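Local coordinates for protein transcriptional regulator, putative (Pseudomonas syringae pv. tomato, PDB 2R5F) that probably serves as a sugar-responsive transcriptional regulator of the SorC family, the part described here being its putative sugar-binding domain, at residues T14-M19 against G257-L262; K18-R23 against A239-L244. All blocks are in the same frame, centred on the assembly; numbering follows the deposited sequence.

Contact 1. Residues T14-M19 against G257-L262. With SO4 (sulfate ion), chain C.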
loop_
_atom_site.group_PDB
_atom_site.type_symbol
_atom_site.label_atom_id
_atom_site.label_comp_id
_atom_site.label_asym_id
_atom_site.label_seq_id
_atom_site.Cartn_x
_atom_site.Cartn_y
_atom_site.Cartn_z
ATOM N N THR A 14 -19.777 2.257 -4.620
ATOM C CA THR A 14 -20.160 2.650 -5.973
ATOM C C THR A 14 -19.975 4.151 -6.303
ATOM O O THR A 14 -19.423 4.486 -7.355
ATOM C CB THR A 14 -21.624 2.219 -6.270
ATOM O OG1 THR A 14 -21.663 0.790 -6.276
ATOM C CG2 THR A 14 -22.074 2.726 -7.603
ATOM N N ARG A 15 -20.443 5.043 -5.428
ATOM C CA ARG A 15 -20.290 6.504 -5.639
ATOM C C ARG A 15 -18.821 6.945 -5.694
ATOM O O ARG A 15 -18.444 7.746 -6.542
ATOM C CB ARG A 15 -21.065 7.317 -4.577
ATOM C CG ARG A 15 -22.597 7.186 -4.688
ATOM C CD ARG A 15 -23.372 8.106 -3.716
ATOM N NE ARG A 15 -23.229 7.660 -2.325
ATOM C CZ ARG A 15 -24.082 6.850 -1.699
ATOM N NH1 ARG A 15 -25.156 6.396 -2.335
ATOM N NH2 ARG A 15 -23.854 6.491 -0.441
ATOM N N LEU A 16 -18.004 6.398 -4.792
ATOM C CA LEU A 16 -16.573 6.684 -4.737
ATOM C C LEU A 16 -15.862 6.208 -6.014
ATOM O O LEU A 16 -15.057 6.949 -6.590
ATOM C CB LEU A 16 -15.941 6.065 -3.481
ATOM C CG LEU A 16 -16.344 6.679 -2.120
ATOM C CD1 LEU A 16 -15.578 6.037 -0.981
ATOM C CD2 LEU A 16 -16.132 8.154 -2.092
ATOM N N GLN A 17 -16.190 4.990 -6.465
ATOM C CA GLN A 17 -15.693 4.454 -7.743
ATOM C C GLN A 17 -16.037 5.358 -8.919
ATOM O O GLN A 17 -15.189 5.609 -9.759
ATOM C CB GLN A 17 -16.213 3.036 -7.993
ATOM C CG GLN A 17 -15.676 2.006 -6.988
ATOM C CD GLN A 17 -16.358 0.669 -7.073
ATOM O OE1 GLN A 17 -16.063 -0.238 -6.307
ATOM N NE2 GLN A 17 -17.264 0.528 -8.009
ATOM N N LYS A 18 -17.271 5.851 -8.978
ATOM C CA LYS A 18 -17.653 6.793 -10.029
ATOM C C LYS A 18 -16.992 8.169 -9.865
ATOM O O LYS A 18 -16.493 8.727 -10.839
ATOM C CB LYS A 18 -19.176 6.955 -10.120
ATOM C CG LYS A 18 -19.889 5.748 -10.698
ATOM C CD LYS A 18 -21.338 6.029 -11.103
ATOM C CE LYS A 18 -22.309 5.644 -9.985
ATOM N NZ LYS A 18 -22.785 6.816 -9.165
HETATM N N MSE A 19 -17.004 8.715 -8.646
HETATM C CA MSE A 19 -16.423 10.036 -8.366
HETATM C C MSE A 19 -14.941 10.156 -8.697
HETATM O O MSE A 19 -14.504 11.174 -9.237
HETATM C CB MSE A 19 -16.590 10.421 -6.904
HETATM C CG MSE A 19 -17.963 10.850 -6.535
HETATM SE SE MSE A 19 -17.995 11.286 -4.628
HETATM C CE MSE A 19 -16.695 12.767 -4.629
ATOM N N GLY A 257 -15.992 6.087 7.832
ATOM C CA GLY A 257 -15.880 7.531 8.107
ATOM C C GLY A 257 -15.057 8.171 7.014
ATOM O O GLY A 257 -15.456 9.201 6.459
ATOM N N THR A 258 -13.928 7.546 6.688
ATOM C CA THR A 258 -13.051 8.015 5.629
ATOM C C THR A 258 -13.780 8.055 4.297
ATOM O O THR A 258 -13.673 9.025 3.575
ATOM C CB THR A 258 -11.767 7.148 5.491
ATOM O OG1 THR A 258 -11.065 7.148 6.746
ATOM C CG2 THR A 258 -10.834 7.722 4.402
ATOM N N ALA A 259 -14.496 6.985 3.979
ATOM C CA ALA A 259 -15.207 6.876 2.720
ATOM C C ALA A 259 -16.250 7.979 2.618
ATOM O O ALA A 259 -16.453 8.537 1.545
ATOM C CB ALA A 259 -15.862 5.503 2.598
ATOM N N ARG A 260 -16.902 8.286 3.740
ATOM C CA ARG A 260 -17.869 9.387 3.809
ATOM C C ARG A 260 -17.201 10.760 3.661
ATOM O O ARG A 260 -17.708 11.610 2.960
ATOM C CB ARG A 260 -18.750 9.269 5.058
ATOM C CG ARG A 260 -19.917 8.242 4.878
ATOM C CD ARG A 260 -20.719 7.961 6.156
ATOM N NE ARG A 260 -21.679 6.853 5.970
ATOM C CZ ARG A 260 -22.259 6.172 6.968
ATOM N NH1 ARG A 260 -23.104 5.175 6.705
ATOM N NH2 ARG A 260 -21.989 6.472 8.237
ATOM N N GLY A 261 -16.052 10.969 4.306
ATOM C CA GLY A 261 -15.254 12.178 4.085
ATOM C C GLY A 261 -14.854 12.457 2.635
ATOM O O GLY A 261 -14.906 13.615 2.187
ATOM N N LEU A 262 -14.448 11.396 1.926
ATOM C CA LEU A 262 -14.134 11.406 0.482
ATOM C C LEU A 262 -15.354 11.578 -0.439
ATOM O O LEU A 262 -15.201 11.967 -1.586
ATOM C CB LEU A 262 -13.425 10.090 0.085
ATOM C CG LEU A 262 -11.979 9.864 0.562
ATOM C CD1 LEU A 262 -11.551 8.414 0.478
ATOM C CD2 LEU A 262 -11.017 10.763 -0.185
HETATM S S SO4 C . -24.074 3.603 2.250
HETATM O O1 SO4 C . -24.356 4.877 1.573
HETATM O O2 SO4 C . -25.306 2.970 2.710
HETATM O O3 SO4 C . -23.434 2.686 1.290
HETATM O O4 SO4 C . -23.245 3.893 3.432
#

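Contact 2. Residues K18-R23 against A239-L244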
loop_
_atom_site.group_PDB
_atom_site.type_symbol
_atom_site.label_atom_id
_atom_site.label_comp_id
_atom_site.label_asym_id
_atom_site.label_seq_id
_atom_site.Cartn_x
_atom_site.Cartn_y
_atom_site.Cartn_z
ATOM N N LYS A 18 -17.271 5.851 -8.978
ATOM C CA LYS A 18 -17.653 6.793 -10.029
ATOM C C LYS A 18 -16.992 8.169 -9.865
ATOM O O LYS A 18 -16.493 8.727 -10.839
ATOM C CB LYS A 18 -19.176 6.955 -10.120
ATOM C CG LYS A 18 -19.889 5.748 -10.698
ATOM C CD LYS A 18 -21.338 6.029 -11.103
ATOM C CE LYS A 18 -22.309 5.644 -9.985
ATOM N NZ LYS A 18 -22.785 6.816 -9.165
HETATM N N MSE A 19 -17.004 8.715 -8.646
HETATM C CA MSE A 19 -16.423 10.036 -8.366
HETATM C C MSE A 19 -14.941 10.156 -8.697
HETATM O O MSE A 19 -14.504 11.174 -9.237
HETATM C CB MSE A 19 -16.590 10.421 -6.904
HETATM C CG MSE A 19 -17.963 10.850 -6.535
HETATM SE SE MSE A 19 -17.995 11.286 -4.628
HETATM C CE MSE A 19 -16.695 12.767 -4.629
ATOM N N TYR A 20 -14.183 9.129 -8.336
ATOM C CA TYR A 20 -12.729 9.150 -8.464
ATOM C C TYR A 20 -12.195 8.331 -9.642
ATOM O O TYR A 20 -10.976 8.272 -9.858
ATOM C CB TYR A 20 -12.080 8.721 -7.136
ATOM C CG TYR A 20 -12.395 9.732 -6.049
ATOM C CD1 TYR A 20 -11.779 10.992 -6.054
ATOM C CD2 TYR A 20 -13.337 9.452 -5.052
ATOM C CE1 TYR A 20 -12.077 11.931 -5.089
ATOM C CE2 TYR A 20 -13.640 10.405 -4.078
ATOM C CZ TYR A 20 -13.003 11.634 -4.114
ATOM O OH TYR A 20 -13.286 12.580 -3.175
ATOM N N GLY A 21 -13.101 7.715 -10.404
ATOM C CA GLY A 21 -12.704 6.852 -11.537
ATOM C C GLY A 21 -11.749 5.759 -11.097
ATOM O O GLY A 21 -10.789 5.449 -11.773
ATOM N N ILE A 22 -11.989 5.204 -9.914
ATOM C CA ILE A 22 -11.205 4.095 -9.430
ATOM C C ILE A 22 -12.019 2.822 -9.629
ATOM O O ILE A 22 -13.239 2.801 -9.373
ATOM C CB ILE A 22 -10.789 4.286 -7.927
ATOM C CG1 ILE A 22 -10.228 2.995 -7.329
ATOM C CG2 ILE A 22 -11.968 4.732 -7.083
ATOM C CD1 ILE A 22 -9.448 3.190 -6.049
ATOM N N ARG A 23 -11.324 1.756 -10.018
ATOM C CA ARG A 23 -11.952 0.467 -10.292
ATOM C C ARG A 23 -12.744 -0.111 -9.125
ATOM O O ARG A 23 -13.903 -0.494 -9.307
ATOM C CB ARG A 23 -10.904 -0.558 -10.714
ATOM C CG ARG A 23 -11.492 -1.733 -11.471
ATOM C CD ARG A 23 -10.653 -2.999 -11.299
ATOM N NE ARG A 23 -9.265 -2.900 -11.749
ATOM C CZ ARG A 23 -8.278 -3.626 -11.218
ATOM N NH1 ARG A 23 -7.025 -3.504 -11.663
ATOM N NH2 ARG A 23 -8.541 -4.476 -10.218
ATOM N N ALA A 239 -5.090 13.465 1.775
ATOM C CA ALA A 239 -3.993 12.646 1.269
ATOM C C ALA A 239 -4.501 11.562 0.333
ATOM O O ALA A 239 -3.980 11.406 -0.770
ATOM C CB ALA A 239 -3.214 12.022 2.427
ATOM N N ILE A 240 -5.499 10.805 0.781
ATOM C CA ILE A 240 -6.125 9.756 -0.029
ATOM C C ILE A 240 -6.802 10.306 -1.296
ATOM O O ILE A 240 -6.662 9.721 -2.385
ATOM C CB ILE A 240 -7.111 8.941 0.805
ATOM C CG1 ILE A 240 -6.355 8.254 1.969
ATOM C CG2 ILE A 240 -7.805 7.862 -0.055
ATOM C CD1 ILE A 240 -7.285 7.811 3.083
ATOM N N LYS A 241 -7.524 11.420 -1.168
ATOM C CA LYS A 241 -8.112 12.067 -2.352
ATOM C C LYS A 241 -7.046 12.487 -3.372
ATOM O O LYS A 241 -7.236 12.296 -4.584
ATOM C CB LYS A 241 -8.982 13.259 -1.970
ATOM C CG LYS A 241 -9.374 14.142 -3.151
ATOM C CD LYS A 241 -10.573 15.006 -2.824
ATOM C CE LYS A 241 -10.563 16.275 -3.719
ATOM N NZ LYS A 241 -11.871 16.942 -3.636
ATOM N N GLY A 242 -5.946 13.074 -2.880
ATOM C CA GLY A 242 -4.765 13.363 -3.707
ATOM C C GLY A 242 -4.265 12.141 -4.475
ATOM O O GLY A 242 -4.060 12.216 -5.712
ATOM N N ALA A 243 -4.089 11.019 -3.764
ATOM C CA ALA A 243 -3.670 9.745 -4.384
ATOM C C ALA A 243 -4.699 9.257 -5.415
ATOM O O ALA A 243 -4.311 8.858 -6.508
ATOM C CB ALA A 243 -3.409 8.671 -3.329
ATOM N N LEU A 244 -6.001 9.330 -5.077
ATOM C CA LEU A 244 -7.110 9.027 -5.993
ATOM C C LEU A 244 -7.129 9.918 -7.217
ATOM O O LEU A 244 -7.339 9.431 -8.361
ATOM C CB LEU A 244 -8.441 9.172 -5.268
ATOM C CG LEU A 244 -8.789 8.108 -4.218
ATOM C CD1 LEU A 244 -10.064 8.492 -3.505
ATOM C CD2 LEU A 244 -8.905 6.755 -4.859
#

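Contact 1. Residues T14-M19 against G257-L262
In the Rossmann-like alpha/beta domain of this SorC-family regulator, the first and last helices modelled pack on each other, and Leu-16 of the N-terminal helix meets Ala-259 and Leu-262 of the C-terminal one. Leu-12, one turn earlier on the first helix, extends the contact to Ala-259 and Arg-260. The short axes of 14-19 and 257-262 pass 10.4 Å apart at 43°, a spacing wide enough for one leucine to reach between the helices. Leu-16 holds CG beside its backbone N and anti to the carbonyl carbon (chi1 -69°), and its two methyl groups then divide the work. CD1 presses on CB of Ala-259 at 3.6 Å, while CD2 lies 4.0 Å from CB of Leu-262 and also touches the carbonyl carbon of that residue and O of Ala-259. All three residues are buried; behind them Leu-16 rests on Val-25 and Ala-259 on Val-27, both from strand 24-28, so the helices share one strand as their floor. At the more exposed margin the chain of Met-19, a selenomethionine, bends at its last torsion and brings CE to 3.5 Å from O of Leu-262. A sulfate, probably from the crystallisation liquor, sits between two arginines, one on each helix, and is also hydrogen-bonded to His-9 ND1 and Leu-12 N. Its negative charge would ease the proximity of the two cationic side chains. Arg-260 makes only a near approach, NH1 lying 3.5 Å from sulfate O4, longer than the bond of Arg-15. Arg-15, bent at chi3, presents the edge of its guanidinium, and NH2 donates to sulfate O1 at 2.6 Å, in plane but with an N-H...O angle of 132°, well short of straight.

Contact 2. Residues K18-R23 against A239-L244
Tyr-20 and Leu-244 share one choice of first torsion, CG beside the backbone N and anti to the carbonyl carbon (chi1 -65° and -71°), and it brings the phenol ring against the leucine's branched end. Methyl CD1 of Leu-244 stands over one face of the ring, 3.8 Å from the centroid of Tyr-20, in a CH-pi contact. Shifted toward the rim, it is closest to CG and CD2, while CB of the leucine comes near CD1 of the tyrosine. Farther out, the extended chain of Lys-241 crosses the tyrosine at about a right angle, its methylene carbon CD in van der Waals contact with Tyr-20 OH at 3.7 Å. The polar partner of that hydroxyl is Leu-262 O on helix 256-262, to which it is hydrogen-bonded. The other branch of Leu-244 serves the loop: CD2 meets CD1 of Ile-22 at 3.8 Å, and both residues also pack on Leu-249. Gly-21 lies between the two contributors of 18-23, its positive phi taking the chain out of the helix and turning it toward strand 24-28. Helix 237-245, which receives these side chains, is the crossover helix between parallel strands 226-230 and 251-255, a beta-alpha-beta unit as in Rossmann-like domains.

Overall arrangement
Contacts 1 and 2 lie side by side, their centres about 8 Å apart and on the same side of the chain's centre. Their first segments overlap on helix 10-20, contact 2 using the end of that helix and the turn after it; their partners come more than 200 residues later, helix 237-245 of contact 2 preceding helix 256-262 of contact 1. In sequence, strand 251-255 separates those two helices, and it pairs in parallel with strand 24-28, which follows helix 10-20. Leu-262 CD2 packs on Lys-241 CB at 3.7 Å, linking the two later helices directly. The first helix and strand modelled here therefore pack with the last ones, within one mixed sheet and its helices.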